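Probable branched-chain-amino-acid aminotransferase (Thermotoga maritima MSB8, PDB 3CSW) probably transfers the amino group of leucine, isoleucine or valine to 2-oxoglutarate, using pyridoxal 5'-phosphate as cofactor. Local coordinates at residues A52-K58 with E280-I285; V42-L46 with H59-L63; C162-I166 with M235-H239. All coordinates share one frame; numbering follows the deposited sequence. Where two conformers were deposited one is given.

Contact 1 (A52-K58 with E280-I285)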
loop_
_atom_site.group_PDB
_atom_site.type_symbol
_atom_site.label_atom_id
_atom_site.label_comp_id
_atom_site.label_asym_id
_atom_site.label_seq_id
_atom_site.Cartn_x
_atom_site.Cartn_y
_atom_site.Cartn_z
ATOM N N ALA A 52 20.285 2.291 -40.114
ATOM C CA ALA A 52 19.867 0.906 -39.829
ATOM C C ALA A 52 19.082 0.865 -38.511
ATOM O O ALA A 52 19.560 1.387 -37.496
ATOM C CB ALA A 52 21.077 -0.011 -39.739
ATOM N N PRO A 53 17.885 0.249 -38.512
ATOM C CA PRO A 53 17.093 0.168 -37.261
ATOM C C PRO A 53 17.746 -0.651 -36.133
ATOM O O PRO A 53 18.057 -1.853 -36.287
ATOM C CB PRO A 53 15.750 -0.429 -37.697
ATOM C CG PRO A 53 15.959 -0.977 -39.060
ATOM C CD PRO A 53 17.194 -0.358 -39.662
ATOM N N PHE A 54 17.940 0.045 -35.015
ATOM C CA PHE A 54 18.605 -0.464 -33.839
ATOM C C PHE A 54 17.704 -1.320 -32.939
ATOM O O PHE A 54 16.573 -0.945 -32.616
ATOM C CB PHE A 54 19.159 0.699 -33.008
ATOM C CG PHE A 54 19.946 0.253 -31.798
ATOM C CD1 PHE A 54 21.159 -0.429 -31.955
ATOM C CD2 PHE A 54 19.479 0.498 -30.516
ATOM C CE1 PHE A 54 21.883 -0.839 -30.851
ATOM C CE2 PHE A 54 20.196 0.081 -29.405
ATOM C CZ PHE A 54 21.385 -0.592 -29.568
ATOM N N ALA A 55 18.259 -2.453 -32.512
ATOM C CA ALA A 55 17.602 -3.384 -31.606
ATOM C C ALA A 55 16.226 -3.771 -32.097
ATOM O O ALA A 55 15.319 -3.931 -31.289
ATOM C CB ALA A 55 17.541 -2.824 -30.161
ATOM N N ALA A 56 16.100 -4.002 -33.409
ATOM C CA ALA A 56 14.808 -4.273 -34.022
ATOM C C ALA A 56 14.129 -5.519 -33.441
ATOM O O ALA A 56 12.942 -5.485 -33.100
ATOM C CB ALA A 56 14.925 -4.355 -35.529
ATOM N N TYR A 57 14.884 -6.601 -33.290
ATOM C CA TYR A 57 14.351 -7.839 -32.731
ATOM C C TYR A 57 13.916 -7.660 -31.266
ATOM O O TYR A 57 12.864 -8.128 -30.877
ATOM C CB TYR A 57 15.366 -8.999 -32.857
ATOM C CG TYR A 57 14.759 -10.306 -32.414
ATOM C CD1 TYR A 57 13.725 -10.886 -33.144
ATOM C CD2 TYR A 57 15.174 -10.933 -31.243
ATOM C CE1 TYR A 57 13.124 -12.057 -32.727
ATOM C CE2 TYR A 57 14.578 -12.104 -30.816
ATOM C CZ TYR A 57 13.555 -12.666 -31.562
ATOM O OH TYR A 57 12.957 -13.835 -31.145
ATOM N N LYS A 58 14.730 -6.974 -30.472
ATOM C CA LYS A 58 14.409 -6.708 -29.077
ATOM C C LYS A 58 13.112 -5.924 -28.927
ATOM O O LYS A 58 12.297 -6.231 -28.059
ATOM C CB LYS A 58 15.558 -5.961 -28.393
ATOM C CG LYS A 58 16.786 -6.837 -28.217
ATOM C CD LYS A 58 17.925 -6.140 -27.518
ATOM C CE LYS A 58 19.023 -7.144 -27.179
ATOM N NZ LYS A 58 20.194 -6.390 -26.601
ATOM N N GLU A 280 23.393 -9.069 -30.789
ATOM C CA GLU A 280 22.006 -9.155 -30.279
ATOM C C GLU A 280 21.147 -7.916 -30.587
ATOM O O GLU A 280 19.930 -8.011 -30.612
ATOM C CB GLU A 280 21.997 -9.441 -28.775
ATOM C CG GLU A 280 22.550 -8.326 -27.913
ATOM C CD GLU A 280 22.593 -8.696 -26.438
ATOM O OE1 GLU A 280 23.318 -9.658 -26.084
ATOM O OE2 GLU A 280 21.919 -8.004 -25.633
ATOM N N ASN A 281 21.781 -6.774 -30.840
ATOM C CA ASN A 281 21.083 -5.549 -31.254
ATOM C C ASN A 281 20.829 -5.436 -32.760
ATOM O O ASN A 281 20.215 -4.468 -33.206
ATOM C CB ASN A 281 21.887 -4.321 -30.815
ATOM C CG ASN A 281 21.979 -4.196 -29.331
ATOM O OD1 ASN A 281 21.005 -4.448 -28.617
ATOM N ND2 ASN A 281 23.137 -3.775 -28.845
ATOM N N TRP A 282 21.311 -6.418 -33.531
ATOM C CA TRP A 282 21.251 -6.381 -34.995
ATOM C C TRP A 282 20.740 -7.634 -35.687
ATOM O O TRP A 282 20.751 -7.688 -36.915
ATOM C CB TRP A 282 22.626 -6.010 -35.557
ATOM C CG TRP A 282 23.086 -4.669 -35.043
ATOM C CD1 TRP A 282 23.997 -4.444 -34.064
ATOM C CD2 TRP A 282 22.601 -3.382 -35.445
ATOM N NE1 TRP A 282 24.137 -3.098 -33.844
ATOM C CE2 TRP A 282 23.292 -2.422 -34.681
ATOM C CE3 TRP A 282 21.668 -2.946 -36.394
ATOM C CZ2 TRP A 282 23.071 -1.049 -34.827
ATOM C CZ3 TRP A 282 21.445 -1.579 -36.531
ATOM C CH2 TRP A 282 22.150 -0.652 -35.756
ATOM N N VAL A 283 20.268 -8.615 -34.929
ATOM C CA VAL A 283 19.691 -9.846 -35.468
ATOM C C VAL A 283 18.620 -9.517 -36.504
ATOM O O VAL A 283 17.738 -8.714 -36.211
ATOM C CB VAL A 283 18.971 -10.674 -34.356
ATOM C CG1 VAL A 283 18.702 -12.083 -34.843
ATOM C CG2 VAL A 283 19.783 -10.714 -33.072
ATOM N N GLY A 284 18.680 -10.137 -37.683
ATOM C CA GLY A 284 17.653 -9.981 -38.729
ATOM C C GLY A 284 17.677 -8.732 -39.595
ATOM O O GLY A 284 16.807 -8.573 -40.462
ATOM N N ILE A 285 18.648 -7.852 -39.359
ATOM C CA ILE A 285 18.770 -6.569 -40.052
ATOM C C ILE A 285 19.925 -6.609 -41.060
ATOM O O ILE A 285 19.739 -6.541 -42.290
ATOM C CB ILE A 285 18.977 -5.397 -39.018
ATOM C CG1 ILE A 285 17.668 -5.097 -38.262
ATOM C CG2 ILE A 285 19.501 -4.129 -39.689
ATOM C CD1 ILE A 285 16.428 -4.859 -39.158
ATOM O OXT ILE A 285 21.088 -6.737 -40.674
HETATM O O HOH W 1 18.393 -4.323 -35.205
HETATM O O HOH W 2 17.535 -6.821 -34.455
HETATM O O HOH W 3 17.685 -6.725 -31.711
#
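Lys58 reaches across from the first turn of helix 56-68 to Glu280 and Asn281, where the C-terminal tail folds back over the turn between that helix and strand 52-53, an outermost strand of the antiparallel sheet in this class IV aminotransferase fold. From a CB directed toward the tail, the lysine sets CG anti to the carbonyl carbon (chi1 -69°) and runs out extended. CG passes the backbone O of Glu280 at 4.1 Å, CD and CE run alongside Asn281 OD1, and CE also nears Glu280 OE2. At the tip NZ makes a salt bridge to Glu280 OE2, 2.6 Å away, on that oxygen's anti lone pair, and a hydrogen bond to Asn281 OD1 from above the amide plane. Glu206 of helix 203-214 binds the same NZ, and Lys210 makes a salt bridge to the same Glu280 OE2; two lysines and two glutamates alternate, so their charges probably balance.

Asn281 lies side by side with Phe54, its CB 3.5 Å from Phe54 CE1, while ND2 is held by Asn207. Phe54 also turns its edge to the face of the Trp282 indole in an offset edge-to-face pair, planes at 68°. Ala52 CB packs on Trp282 CZ3 at 3.6 Å, and Trp282 NE1 is hydrogen-bonded to Val275 O. A type II turn from Trp282 to Ile285 brings Ile285 CD1 back onto Pro53 and Ala56.

Between the backbones the joint is partly wet. Ala55, the N-cap residue, gives its N-H directly to Asn281 O (2.9 Å). Waters bridge the next three amides to the tail: one accepts from Ala56 N and donates to Asn281 O, another links Tyr57 N to Val283 O, and the third accepts from Lys58 N and donates to Glu280 O, 2.8 Å away.

Contact 2 (V42-L46 with H59-L63). With PLP (pyridoxal-5'-phosphate), chain E.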
loop_
_atom_site.group_PDB
_atom_site.type_symbol
_atom_site.label_atom_id
_atom_site.label_comp_id
_atom_site.label_asym_id
_atom_site.label_seq_id
_atom_site.Cartn_x
_atom_site.Cartn_y
_atom_site.Cartn_z
ATOM N N VAL A 42 -0.853 -0.338 -28.192
ATOM C CA VAL A 42 0.416 -0.889 -27.730
ATOM C C VAL A 42 1.491 -0.291 -28.626
ATOM O O VAL A 42 1.248 -0.118 -29.823
ATOM C CB VAL A 42 0.404 -2.437 -27.832
ATOM C CG1 VAL A 42 1.813 -3.005 -27.830
ATOM C CG2 VAL A 42 -0.452 -3.037 -26.702
ATOM N N TYR A 43 2.663 0.042 -28.083
ATOM C CA TYR A 43 3.667 0.696 -28.919
ATOM C C TYR A 43 5.128 0.451 -28.558
ATOM O O TYR A 43 5.453 0.022 -27.455
ATOM C CB TYR A 43 3.404 2.210 -28.938
ATOM C CG TYR A 43 3.887 2.949 -27.710
ATOM C CD1 TYR A 43 3.103 3.007 -26.563
ATOM C CD2 TYR A 43 5.116 3.616 -27.704
ATOM C CE1 TYR A 43 3.530 3.681 -25.433
ATOM C CE2 TYR A 43 5.555 4.301 -26.578
ATOM C CZ TYR A 43 4.745 4.324 -25.446
ATOM O OH TYR A 43 5.133 4.978 -24.317
ATOM N N GLU A 44 5.989 0.760 -29.526
ATOM C CA GLU A 44 7.445 0.730 -29.372
ATOM C C GLU A 44 8.067 1.928 -30.088
ATOM O O GLU A 44 7.472 2.468 -31.025
ATOM C CB GLU A 44 8.015 -0.570 -29.958
ATOM C CG GLU A 44 7.878 -1.805 -29.070
ATOM C CD GLU A 44 8.611 -1.661 -27.729
ATOM O OE1 GLU A 44 9.679 -1.037 -27.697
ATOM O OE2 GLU A 44 8.113 -2.182 -26.710
ATOM N N THR A 45 9.249 2.351 -29.630
ATOM C CA THR A 45 10.013 3.424 -30.272
ATOM C C THR A 45 11.402 2.891 -30.610
ATOM O O THR A 45 11.995 2.173 -29.821
ATOM C CB THR A 45 10.134 4.696 -29.390
ATOM O OG1 THR A 45 10.893 4.419 -28.201
ATOM C CG2 THR A 45 8.745 5.239 -29.015
ATOM N N LEU A 46 11.898 3.214 -31.804
ATOM C CA LEU A 46 13.220 2.786 -32.235
ATOM C C LEU A 46 13.961 3.986 -32.777
ATOM O O LEU A 46 13.353 5.014 -33.072
ATOM C CB LEU A 46 13.155 1.707 -33.337
ATOM C CG LEU A 46 12.420 0.375 -33.086
ATOM C CD1 LEU A 46 10.923 0.525 -33.368
ATOM C CD2 LEU A 46 13.026 -0.732 -33.932
ATOM N N HIS A 59 12.931 -4.914 -29.774
ATOM C CA HIS A 59 11.704 -4.120 -29.777
ATOM C C HIS A 59 10.500 -4.916 -30.262
ATOM O O HIS A 59 9.420 -4.771 -29.727
ATOM C CB HIS A 59 11.886 -2.867 -30.622
ATOM C CG HIS A 59 12.664 -1.795 -29.933
ATOM N ND1 HIS A 59 12.117 -1.018 -28.937
ATOM C CD2 HIS A 59 13.942 -1.377 -30.076
ATOM C CE1 HIS A 59 13.027 -0.164 -28.502
ATOM N NE2 HIS A 59 14.135 -0.347 -29.189
ATOM N N TYR A 60 10.687 -5.751 -31.274
ATOM C CA TYR A 60 9.628 -6.637 -31.762
ATOM C C TYR A 60 9.114 -7.583 -30.668
ATOM O O TYR A 60 7.913 -7.786 -30.526
ATOM C CB TYR A 60 10.131 -7.464 -32.952
ATOM C CG TYR A 60 9.064 -8.341 -33.572
ATOM C CD1 TYR A 60 8.127 -7.816 -34.462
ATOM C CD2 TYR A 60 8.970 -9.685 -33.242
ATOM C CE1 TYR A 60 7.127 -8.615 -35.013
ATOM C CE2 TYR A 60 7.974 -10.502 -33.782
ATOM C CZ TYR A 60 7.058 -9.968 -34.667
ATOM O OH TYR A 60 6.086 -10.804 -35.209
ATOM N N THR A 61 10.017 -8.180 -29.903
ATOM C CA THR A 61 9.587 -9.124 -28.858
ATOM C C THR A 61 8.881 -8.397 -27.703
ATOM O O THR A 61 7.976 -8.966 -27.098
ATOM C CB THR A 61 10.745 -10.040 -28.363
ATOM O OG1 THR A 61 11.652 -9.287 -27.563
ATOM C CG2 THR A 61 11.498 -10.644 -29.568
ATOM N N ARG A 62 9.282 -7.161 -27.399
ATOM C CA ARG A 62 8.615 -6.350 -26.367
ATOM C C ARG A 62 7.217 -5.992 -26.832
ATOM O O ARG A 62 6.279 -5.970 -26.039
ATOM C CB ARG A 62 9.353 -5.036 -26.060
ATOM C CG ARG A 62 10.145 -4.981 -24.755
ATOM C CD ARG A 62 9.920 -3.635 -24.028
ATOM N NE ARG A 62 10.284 -2.474 -24.844
ATOM C CZ ARG A 62 11.058 -1.463 -24.453
ATOM N NH1 ARG A 62 11.573 -1.417 -23.237
ATOM N NH2 ARG A 62 11.306 -0.476 -25.294
ATOM N N LEU A 63 7.095 -5.680 -28.125
ATOM C CA LEU A 63 5.800 -5.355 -28.725
ATOM C C LEU A 63 4.884 -6.571 -28.578
ATOM O O LEU A 63 3.750 -6.446 -28.121
ATOM C CB LEU A 63 5.952 -4.936 -30.198
ATOM C CG LEU A 63 4.737 -4.340 -30.938
ATOM C CD1 LEU A 63 4.281 -2.974 -30.372
ATOM C CD2 LEU A 63 5.033 -4.187 -32.425
HETATM N N1 PLP E . 10.638 3.932 -19.050
HETATM C C2 PLP E . 9.457 4.300 -19.687
HETATM C C2A PLP E . 8.265 4.590 -18.829
HETATM C C3 PLP E . 9.415 4.393 -21.096
HETATM O O3 PLP E . 8.285 4.837 -21.742
HETATM C C4 PLP E . 10.579 4.107 -21.849
HETATM C C4A PLP E . 10.581 4.261 -23.345
HETATM O O4A PLP E . 10.761 5.382 -23.856
HETATM C C5 PLP E . 11.761 3.744 -21.182
HETATM C C6 PLP E . 11.771 3.651 -19.788
HETATM C C5A PLP E . 13.083 3.649 -21.910
HETATM O O4P PLP E . 13.208 2.383 -22.541
HETATM P P PLP E . 14.149 2.144 -23.852
HETATM O O1P PLP E . 13.834 0.768 -24.472
HETATM O O2P PLP E . 15.594 2.188 -23.441
HETATM O O3P PLP E . 13.815 3.282 -24.807
#
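Glu44 OE1 is gripped by His59 and Arg62, both from helix 56-68. His59 ND1 donates to it at 2.7 Å with an N-H...O angle of 168°; the oxygen lies in the plane of the imidazole, although the bond meets the carboxylate on the anti side and tilted out of its plane. In one of its two modelled conformers, Arg62 brings NH2 to the syn lone pair of the same OE1, 3.0 Å away, and Arg62 NE reaches Glu44 OE2 at 2.9 Å. The guanidinium thus meets the carboxylate side-on, one nitrogen to each oxygen, the two groups nearly coplanar with 29° between the planes. A bend at chi2 of Glu44 (-61°) turns the carboxylate toward these donors, and its CG rests 3.8 Å from Leu63 CB.

The adjoining edge of the guanidinium, NH2 and NH1, turns to the cofactor. In this same conformer Arg62 NH2 also donates to O1P of the pyridoxal phosphate at 2.9 Å, and NH1 adds a weak bond to the same oxygen. The two-nitrogen grip should hold the guanidinium's rotation, so Glu44 is consistent with a second-shell role, probably balancing part of the arginine's charge.

An apolar contact flanks this polar centre between the nearly antiparallel strand and helix: Leu46 CG sits over one face of His59 as a CH-pi contact, 4.0 Å from the ring centroid. Thr204, Glu176, Thr240 and the backbone N of Ile203 hydrogen-bond the cofactor elsewhere in the site. Arg62, holding O1P, is the residue that this strand-helix pair contributes to the pyridoxal phosphate site of a class IV aminotransferase.

Contact 3 (C162-I166 with M235-H239)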
loop_
_atom_site.group_PDB
_atom_site.type_symbol
_atom_site.label_atom_id
_atom_site.label_comp_id
_atom_site.label_asym_id
_atom_site.label_seq_id
_atom_site.Cartn_x
_atom_site.Cartn_y
_atom_site.Cartn_z
ATOM N N CYS A 162 12.208 20.979 -17.023
ATOM C CA CYS A 162 13.122 19.873 -16.833
ATOM C C CYS A 162 13.093 18.993 -18.073
ATOM O O CYS A 162 12.298 19.192 -18.994
ATOM C CB CYS A 162 12.806 19.106 -15.530
ATOM S SG CYS A 162 11.184 18.363 -15.466
ATOM N N TYR A 163 14.002 18.039 -18.103
ATOM C CA TYR A 163 14.116 17.109 -19.206
ATOM C C TYR A 163 13.173 15.901 -19.088
ATOM O O TYR A 163 12.577 15.471 -20.052
ATOM C CB TYR A 163 15.563 16.620 -19.228
ATOM C CG TYR A 163 15.906 15.729 -20.367
ATOM C CD1 TYR A 163 16.245 16.269 -21.613
ATOM C CD2 TYR A 163 15.962 14.349 -20.206
ATOM C CE1 TYR A 163 16.614 15.446 -22.674
ATOM C CE2 TYR A 163 16.323 13.511 -21.272
ATOM C CZ TYR A 163 16.638 14.063 -22.500
ATOM O OH TYR A 163 16.996 13.232 -23.552
ATOM N N ASP A 164 13.125 15.306 -17.909
ATOM C CA ASP A 164 12.200 14.220 -17.601
ATOM C C ASP A 164 11.870 14.328 -16.113
ATOM O O ASP A 164 12.570 15.003 -15.371
ATOM C CB ASP A 164 12.831 12.859 -17.954
ATOM C CG ASP A 164 11.802 11.723 -18.078
ATOM O OD1 ASP A 164 10.592 11.984 -17.935
ATOM O OD2 ASP A 164 12.202 10.556 -18.314
ATOM N N VAL A 165 10.770 13.707 -15.697
ATOM C CA VAL A 165 10.380 13.600 -14.288
ATOM C C VAL A 165 10.608 12.145 -13.815
ATOM O O VAL A 165 10.473 11.208 -14.590
ATOM C CB VAL A 165 8.915 14.049 -14.034
ATOM C CG1 VAL A 165 8.768 15.566 -14.269
ATOM C CG2 VAL A 165 7.904 13.238 -14.881
ATOM N N ILE A 166 10.993 11.981 -12.545
ATOM C CA ILE A 166 11.259 10.678 -11.951
ATOM C C ILE A 166 10.028 10.165 -11.171
ATOM O O ILE A 166 9.600 10.771 -10.185
ATOM C CB ILE A 166 12.503 10.755 -11.028
ATOM C CG1 ILE A 166 13.692 11.430 -11.757
ATOM C CG2 ILE A 166 12.867 9.403 -10.475
ATOM C CD1 ILE A 166 14.057 10.907 -13.142
HETATM N N MSE A 235 24.389 10.712 -11.389
HETATM C CA MSE A 235 23.101 10.216 -11.846
HETATM C C MSE A 235 22.981 10.416 -13.360
HETATM O O MSE A 235 23.537 11.366 -13.913
HETATM C CB MSE A 235 21.986 10.941 -11.090
HETATM C CG MSE A 235 20.555 10.591 -11.506
HETATM SE SE MSE A 235 19.232 11.547 -10.463
HETATM C CE MSE A 235 17.724 10.829 -11.240
ATOM N N PHE A 236 22.311 9.485 -14.039
ATOM C CA PHE A 236 22.036 9.606 -15.478
ATOM C C PHE A 236 20.785 8.820 -15.881
ATOM O O PHE A 236 20.300 7.959 -15.123
ATOM C CB PHE A 236 23.261 9.244 -16.351
ATOM C CG PHE A 236 23.666 7.762 -16.349
ATOM C CD1 PHE A 236 23.048 6.853 -17.206
ATOM C CD2 PHE A 236 24.714 7.308 -15.549
ATOM C CE1 PHE A 236 23.432 5.513 -17.228
ATOM C CE2 PHE A 236 25.112 5.974 -15.569
ATOM C CZ PHE A 236 24.460 5.071 -16.414
ATOM N N LEU A 237 20.271 9.160 -17.067
ATOM C CA LEU A 237 19.106 8.531 -17.655
ATOM C C LEU A 237 19.497 7.760 -18.901
ATOM O O LEU A 237 20.504 8.067 -19.545
ATOM C CB LEU A 237 18.063 9.580 -18.054
ATOM C CG LEU A 237 17.668 10.642 -17.037
ATOM C CD1 LEU A 237 16.739 11.684 -17.682
ATOM C CD2 LEU A 237 17.048 9.991 -15.783
ATOM N N THR A 238 18.687 6.770 -19.258
ATOM C CA THR A 238 18.883 6.030 -20.499
ATOM C C THR A 238 17.558 5.928 -21.266
ATOM O O THR A 238 16.537 5.586 -20.697
ATOM C CB THR A 238 19.458 4.592 -20.225
ATOM O OG1 THR A 238 18.508 3.811 -19.487
ATOM C CG2 THR A 238 20.763 4.652 -19.442
ATOM N N HIS A 239 17.577 6.227 -22.557
ATOM C CA HIS A 239 16.414 6.005 -23.418
ATOM C C HIS A 239 16.845 5.886 -24.882
ATOM O O HIS A 239 17.916 6.321 -25.248
ATOM C CB HIS A 239 15.321 7.083 -23.214
ATOM C CG HIS A 239 15.743 8.485 -23.538
ATOM N ND1 HIS A 239 15.375 9.128 -24.707
ATOM C CD2 HIS A 239 16.473 9.379 -22.831
ATOM C CE1 HIS A 239 15.871 10.353 -24.706
ATOM N NE2 HIS A 239 16.543 10.532 -23.587
#
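Leu237 fills the middle of the gap between strands 164-168 and 234-239, which belong to different sheets; over 164-166 and 235-239 their axes pass 10.4 Å apart at 112°. Its two methyls divide the work: CD2 meets Ile166 CD1, while Leu237 CD1 lies at the edge of the Tyr163 ring, 3.8 Å from Tyr163 CD2, and also touches Asp164 CB. At one end Met235, a selenomethionine extended throughout, comes tip to tip with Ile166, its CE 4.1 Å from Ile166 CG1. Val127 of strand 125-129 packs against Met235 and Leu237.

The opposite end is polar. With its CG anti to the backbone N (chi1 -175°), Tyr163 reaches past Leu237 and puts OH 2.7 Å from His239 NE2, a hydrogen bond in which either group may be the donor. The oxygen lies in the imidazole plane, and the rings meet rim to rim with planes 49° apart. ND1 of His239 binds an unidentified ligand, probably from the crystallisation liquor, and Phe179 meets the imidazole edge-to-face. His239 lines the pyridoxal phosphate pocket, so this packing of two sheets leads from a hydrophobic interior to the cofactor site of the class IV aminotransferase fold.

How the contacts relate
Going from the N terminus, the first strand to enter a contact is 42-49, and contact 2 closes a short loop when helix 56-68 returns along it after edge strand 52-53. Contact 1 starts inside that loop, so the two cross; it closes only at the C terminus, where 280-285 comes back to the start of the same helix. The two touch directly, Phe54 O lying against His59 and Leu46. Contact 3 follows contact 2 in series and is nested within the long loop of contact 1. On the opposite side of the chain's centre, it joins the sheet holding strand 164-168 to the one holding strand 234-239. Contacts 2 and 3 each bring a residue, Arg62 and His239, to the pyridoxal phosphate.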